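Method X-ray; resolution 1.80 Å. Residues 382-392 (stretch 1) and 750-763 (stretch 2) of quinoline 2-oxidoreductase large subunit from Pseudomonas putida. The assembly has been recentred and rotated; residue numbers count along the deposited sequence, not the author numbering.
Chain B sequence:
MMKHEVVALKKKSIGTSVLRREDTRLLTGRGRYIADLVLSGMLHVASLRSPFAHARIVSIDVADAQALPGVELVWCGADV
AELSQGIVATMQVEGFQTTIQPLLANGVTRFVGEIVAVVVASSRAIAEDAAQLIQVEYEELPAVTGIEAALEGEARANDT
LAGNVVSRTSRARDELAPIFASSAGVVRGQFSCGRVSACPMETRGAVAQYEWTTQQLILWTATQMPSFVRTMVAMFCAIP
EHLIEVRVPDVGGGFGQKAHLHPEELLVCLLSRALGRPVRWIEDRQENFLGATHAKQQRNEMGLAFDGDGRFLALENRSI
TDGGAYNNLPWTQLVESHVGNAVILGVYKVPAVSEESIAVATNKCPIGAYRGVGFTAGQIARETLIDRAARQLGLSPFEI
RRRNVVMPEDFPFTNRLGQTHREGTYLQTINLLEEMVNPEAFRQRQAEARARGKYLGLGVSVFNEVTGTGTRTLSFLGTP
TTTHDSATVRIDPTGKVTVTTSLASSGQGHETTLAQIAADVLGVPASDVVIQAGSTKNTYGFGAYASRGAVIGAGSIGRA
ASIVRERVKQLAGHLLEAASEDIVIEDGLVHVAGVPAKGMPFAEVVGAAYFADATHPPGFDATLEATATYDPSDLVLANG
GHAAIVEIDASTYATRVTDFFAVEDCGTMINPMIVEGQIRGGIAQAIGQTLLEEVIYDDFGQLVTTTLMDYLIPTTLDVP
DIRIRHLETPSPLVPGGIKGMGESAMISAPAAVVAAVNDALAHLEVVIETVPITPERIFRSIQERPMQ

Stretch 1 382-392: RETLIDRAARQ
Stretch 2, residues 750-763: PAAVVAAVNDALAH

Two helices of one chain, more than 360 residues apart in sequence, pack here at an angle of 35° between their N-to-C directions, signed -35°, with their axes 8.8 Å apart at closest approach. Residues 382-392 are helical throughout, with phi/psi near -65/-40, and the backbone N of Ile-386 to Gln-392 each bonds the O four residues earlier. The second helix enters from earlier in the chain, kinked where the N of Pro-750 and Ala-751 has no bond to the preceding turn, and continues with phi/psi near -63/-41; at Leu-761 phi/psi is -98/-2. Together the stretches bury 400 Å², and no direct hydrogen bond links them; a salt bridge and two waters supply the polar links.

In the register, Thr-384 CA lies 4.9 Å from Ala-755 CA, the closer of the two CA pairs. Thr-384 (chi1 m) points toward the other helix. Thr-384 OG1 lies 3.4 Å from Val-754 CG1, and Thr-384 CG2 lies 3.8 Å from Asn-758 ND2. The hydroxyl is hydrogen-bonded to a residue flanking one of the stretches, so it is satisfied in this buried place. Ala-755, also directed toward its partner, suits the site because a lone methyl lets the backbones come close; Ala-755 CB meets Asp-387 OD1 at 3.4 Å. One turn before Ala-755 in the second helix, Ala-751 again presents a lone methyl: Glu-383 CB and Ala-751 CB are 4.0 Å apart, and the CA atoms of Glu-383 and Ala-751 are 6.3 Å apart. The end of Glu-383 (chi1 m, chi2 m) leads away, where Glu-383 OE1 forms a salt bridge with Arg-382 NH1 at 3.0 Å.

Arg-391 covers the most surface, 78 Å², and is partly exposed. With chi1 m, chi2 t, chi3 m and chi4 -81°, its long side chain reaches across to Asp-759 (chi1 t), forming a salt bridge between Arg-391 NH2 and Asp-759 OD1 at 3.4 Å. One face of the guanidinium is covered by Asp-759 CA and Asn-758 O, while Ala-762 CB approaches Arg-391 NE obliquely at 3.5 Å. A flat, charged group thus combines packing with electrostatics.

Water 1 joins the centre to this end: it donates to Asp-387 OD1 at 3.0 Å and to Ala-755 O at 2.7 Å, and accepts from Arg-391 NH2 at 3.0 Å. Asp-387 has chi1 m. Asn-758 (chi1 m, chi2 -79°) turns its amide back on its own helix, Asn-758 ND2 donating to Val-754 O at 2.9 Å. Water 2 accepts from Arg-388 NE at 2.8 Å and donates weakly to Asn-758 OD1 at 3.3 Å, a second bridge between the helices.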

# COMPACT_ATOMS: atom_id res chain seq x y z
N ARG B 382 -39.88 13.64 -26.72
CA ARG B 382 -41.23 13.11 -26.52
C ARG B 382 -42.04 13.92 -25.51
O ARG B 382 -43.18 14.30 -25.78
CB ARG B 382 -41.18 11.65 -26.07
CG ARG B 382 -42.54 10.95 -26.11
CD ARG B 382 -42.53 9.65 -25.32
NE ARG B 382 -42.08 9.89 -23.95
CZ ARG B 382 -40.90 9.51 -23.47
NH1 ARG B 382 -40.58 9.78 -22.22
NH2 ARG B 382 -40.06 8.82 -24.24
N GLU B 383 -41.47 14.18 -24.33
CA GLU B 383 -42.20 14.93 -23.32
C GLU B 383 -42.54 16.33 -23.80
O GLU B 383 -43.60 16.86 -23.47
CB GLU B 383 -41.39 14.99 -22.02
CG GLU B 383 -41.16 13.62 -21.37
CD GLU B 383 -42.46 12.89 -21.02
OE1 GLU B 383 -42.74 11.82 -21.61
OE2 GLU B 383 -43.20 13.40 -20.15
N THR B 384 -41.65 16.94 -24.58
CA THR B 384 -41.91 18.27 -25.10
C THR B 384 -43.06 18.23 -26.11
O THR B 384 -43.90 19.12 -26.14
CB THR B 384 -40.64 18.86 -25.77
OG1 THR B 384 -39.65 19.11 -24.76
CG2 THR B 384 -40.96 20.17 -26.48
N LEU B 385 -43.09 17.19 -26.94
CA LEU B 385 -44.16 17.06 -27.93
C LEU B 385 -45.48 16.71 -27.25
O LEU B 385 -46.54 17.15 -27.69
CB LEU B 385 -43.80 15.97 -28.95
CG LEU B 385 -42.65 16.33 -29.91
CD1 LEU B 385 -42.39 15.16 -30.86
CD2 LEU B 385 -43.01 17.58 -30.69
N ILE B 386 -45.41 15.93 -26.18
CA ILE B 386 -46.61 15.56 -25.44
C ILE B 386 -47.25 16.81 -24.85
O ILE B 386 -48.48 16.97 -24.89
CB ILE B 386 -46.27 14.54 -24.33
CG1 ILE B 386 -45.93 13.19 -24.96
CG2 ILE B 386 -47.43 14.43 -23.34
CD1 ILE B 386 -45.54 12.10 -23.97
N ASP B 387 -46.43 17.70 -24.30
CA ASP B 387 -46.94 18.95 -23.72
C ASP B 387 -47.54 19.82 -24.81
O ASP B 387 -48.54 20.50 -24.60
CB ASP B 387 -45.81 19.74 -23.03
CG ASP B 387 -45.60 19.33 -21.58
OD1 ASP B 387 -44.85 20.04 -20.87
OD2 ASP B 387 -46.18 18.32 -21.13
N ARG B 388 -46.92 19.81 -25.99
CA ARG B 388 -47.39 20.60 -27.11
C ARG B 388 -48.74 20.07 -27.59
O ARG B 388 -49.63 20.84 -27.96
CB ARG B 388 -46.39 20.55 -28.26
CG ARG B 388 -46.70 21.52 -29.39
CD ARG B 388 -45.67 21.40 -30.50
NE ARG B 388 -44.31 21.67 -30.01
CZ ARG B 388 -43.21 21.41 -30.71
NH1 ARG B 388 -42.02 21.68 -30.18
NH2 ARG B 388 -43.29 20.87 -31.92
N ALA B 389 -48.88 18.75 -27.59
CA ALA B 389 -50.13 18.12 -28.02
C ALA B 389 -51.23 18.50 -27.04
O ALA B 389 -52.35 18.79 -27.43
CB ALA B 389 -49.96 16.60 -28.06
N ALA B 390 -50.89 18.50 -25.75
CA ALA B 390 -51.85 18.85 -24.72
C ALA B 390 -52.37 20.27 -24.94
O ALA B 390 -53.57 20.49 -24.97
CB ALA B 390 -51.22 18.72 -23.33
N ARG B 391 -51.45 21.22 -25.09
CA ARG B 391 -51.85 22.61 -25.30
C ARG B 391 -52.73 22.76 -26.52
O ARG B 391 -53.68 23.54 -26.53
CB ARG B 391 -50.62 23.53 -25.45
CG ARG B 391 -49.95 23.92 -24.13
CD ARG B 391 -48.93 25.04 -24.35
NE ARG B 391 -47.87 24.64 -25.26
CZ ARG B 391 -46.82 23.91 -24.91
NH1 ARG B 391 -45.91 23.59 -25.82
NH2 ARG B 391 -46.66 23.53 -23.65
N GLN B 392 -52.40 22.02 -27.57
CA GLN B 392 -53.18 22.08 -28.80
C GLN B 392 -54.62 21.62 -28.57
O GLN B 392 -55.55 22.14 -29.18
CB GLN B 392 -52.51 21.23 -29.88
CG GLN B 392 -53.35 20.97 -31.11
CD GLN B 392 -52.62 20.15 -32.15
OE1 GLN B 392 -53.22 19.39 -32.90
NE2 GLN B 392 -51.30 20.31 -32.20
N PRO B 750 -34.00 16.83 -17.53
CA PRO B 750 -33.72 17.73 -18.65
C PRO B 750 -34.98 18.00 -19.47
O PRO B 750 -35.20 19.10 -19.97
CB PRO B 750 -32.66 16.97 -19.45
CG PRO B 750 -31.95 16.15 -18.39
CD PRO B 750 -33.11 15.65 -17.56
N ALA B 751 -35.82 16.97 -19.60
CA ALA B 751 -37.05 17.09 -20.36
C ALA B 751 -37.98 18.10 -19.69
O ALA B 751 -38.63 18.89 -20.37
CB ALA B 751 -37.74 15.72 -20.46
N ALA B 752 -38.02 18.08 -18.37
CA ALA B 752 -38.87 19.01 -17.62
C ALA B 752 -38.48 20.46 -17.89
O ALA B 752 -39.35 21.32 -18.05
CB ALA B 752 -38.78 18.72 -16.12
N VAL B 753 -37.17 20.74 -17.95
CA VAL B 753 -36.71 22.10 -18.21
C VAL B 753 -37.01 22.55 -19.64
O VAL B 753 -37.50 23.66 -19.86
CB VAL B 753 -35.19 22.25 -17.95
CG1 VAL B 753 -34.76 23.69 -18.22
CG2 VAL B 753 -34.85 21.86 -16.51
N VAL B 754 -36.70 21.69 -20.61
CA VAL B 754 -36.98 22.04 -22.00
C VAL B 754 -38.48 22.26 -22.16
O VAL B 754 -38.91 23.22 -22.81
CB VAL B 754 -36.52 20.92 -22.97
CG1 VAL B 754 -36.97 21.25 -24.39
CG2 VAL B 754 -35.00 20.81 -22.93
N ALA B 755 -39.28 21.37 -21.57
CA ALA B 755 -40.73 21.51 -21.66
C ALA B 755 -41.15 22.83 -21.01
O ALA B 755 -42.05 23.50 -21.51
CB ALA B 755 -41.42 20.34 -20.96
N ALA B 756 -40.49 23.20 -19.92
CA ALA B 756 -40.82 24.45 -19.22
C ALA B 756 -40.56 25.67 -20.09
O ALA B 756 -41.39 26.58 -20.16
CB ALA B 756 -40.03 24.54 -17.92
N VAL B 757 -39.41 25.72 -20.74
CA VAL B 757 -39.08 26.85 -21.60
C VAL B 757 -40.12 26.97 -22.71
O VAL B 757 -40.59 28.06 -23.02
CB VAL B 757 -37.68 26.69 -22.21
CG1 VAL B 757 -37.47 27.73 -23.31
CG2 VAL B 757 -36.62 26.86 -21.13
N ASN B 758 -40.48 25.83 -23.30
CA ASN B 758 -41.46 25.84 -24.37
C ASN B 758 -42.83 26.30 -23.89
O ASN B 758 -43.54 27.01 -24.60
CB ASN B 758 -41.54 24.45 -25.00
CG ASN B 758 -40.43 24.23 -26.02
OD1 ASN B 758 -40.53 24.70 -27.16
ND2 ASN B 758 -39.37 23.55 -25.61
N ASP B 759 -43.20 25.91 -22.68
CA ASP B 759 -44.48 26.32 -22.12
C ASP B 759 -44.46 27.83 -21.93
O ASP B 759 -45.44 28.52 -22.18
CB ASP B 759 -44.74 25.65 -20.78
CG ASP B 759 -46.13 25.94 -20.24
OD1 ASP B 759 -47.11 25.60 -20.93
OD2 ASP B 759 -46.25 26.51 -19.14
N ALA B 760 -43.31 28.34 -21.48
CA ALA B 760 -43.15 29.77 -21.23
C ALA B 760 -43.31 30.61 -22.49
O ALA B 760 -43.87 31.70 -22.46
CB ALA B 760 -41.77 30.04 -20.60
N LEU B 761 -42.81 30.09 -23.61
CA LEU B 761 -42.87 30.80 -24.88
C LEU B 761 -44.02 30.39 -25.79
O LEU B 761 -44.19 30.96 -26.88
CB LEU B 761 -41.54 30.62 -25.62
CG LEU B 761 -40.29 31.03 -24.84
CD1 LEU B 761 -39.05 30.67 -25.64
CD2 LEU B 761 -40.33 32.52 -24.54
N ALA B 762 -44.81 29.42 -25.36
CA ALA B 762 -45.93 28.94 -26.16
C ALA B 762 -46.85 30.04 -26.68
O ALA B 762 -47.25 30.03 -27.83
CB ALA B 762 -46.73 27.92 -25.37
N HIS B 763 -47.17 31.01 -25.82
CA HIS B 763 -48.07 32.09 -26.23
C HIS B 763 -47.53 32.94 -27.39
O HIS B 763 -48.30 33.65 -28.04
CB HIS B 763 -48.41 32.99 -25.03
CG HIS B 763 -47.28 33.85 -24.57
ND1 HIS B 763 -46.15 33.34 -23.96
CD2 HIS B 763 -47.11 35.19 -24.62
CE1 HIS B 763 -45.33 34.34 -23.65
NE2 HIS B 763 -45.89 35.47 -24.04
O HOH W 1 -44.12 22.31 -22.75
O HOH W 2 -43.24 22.99 -27.78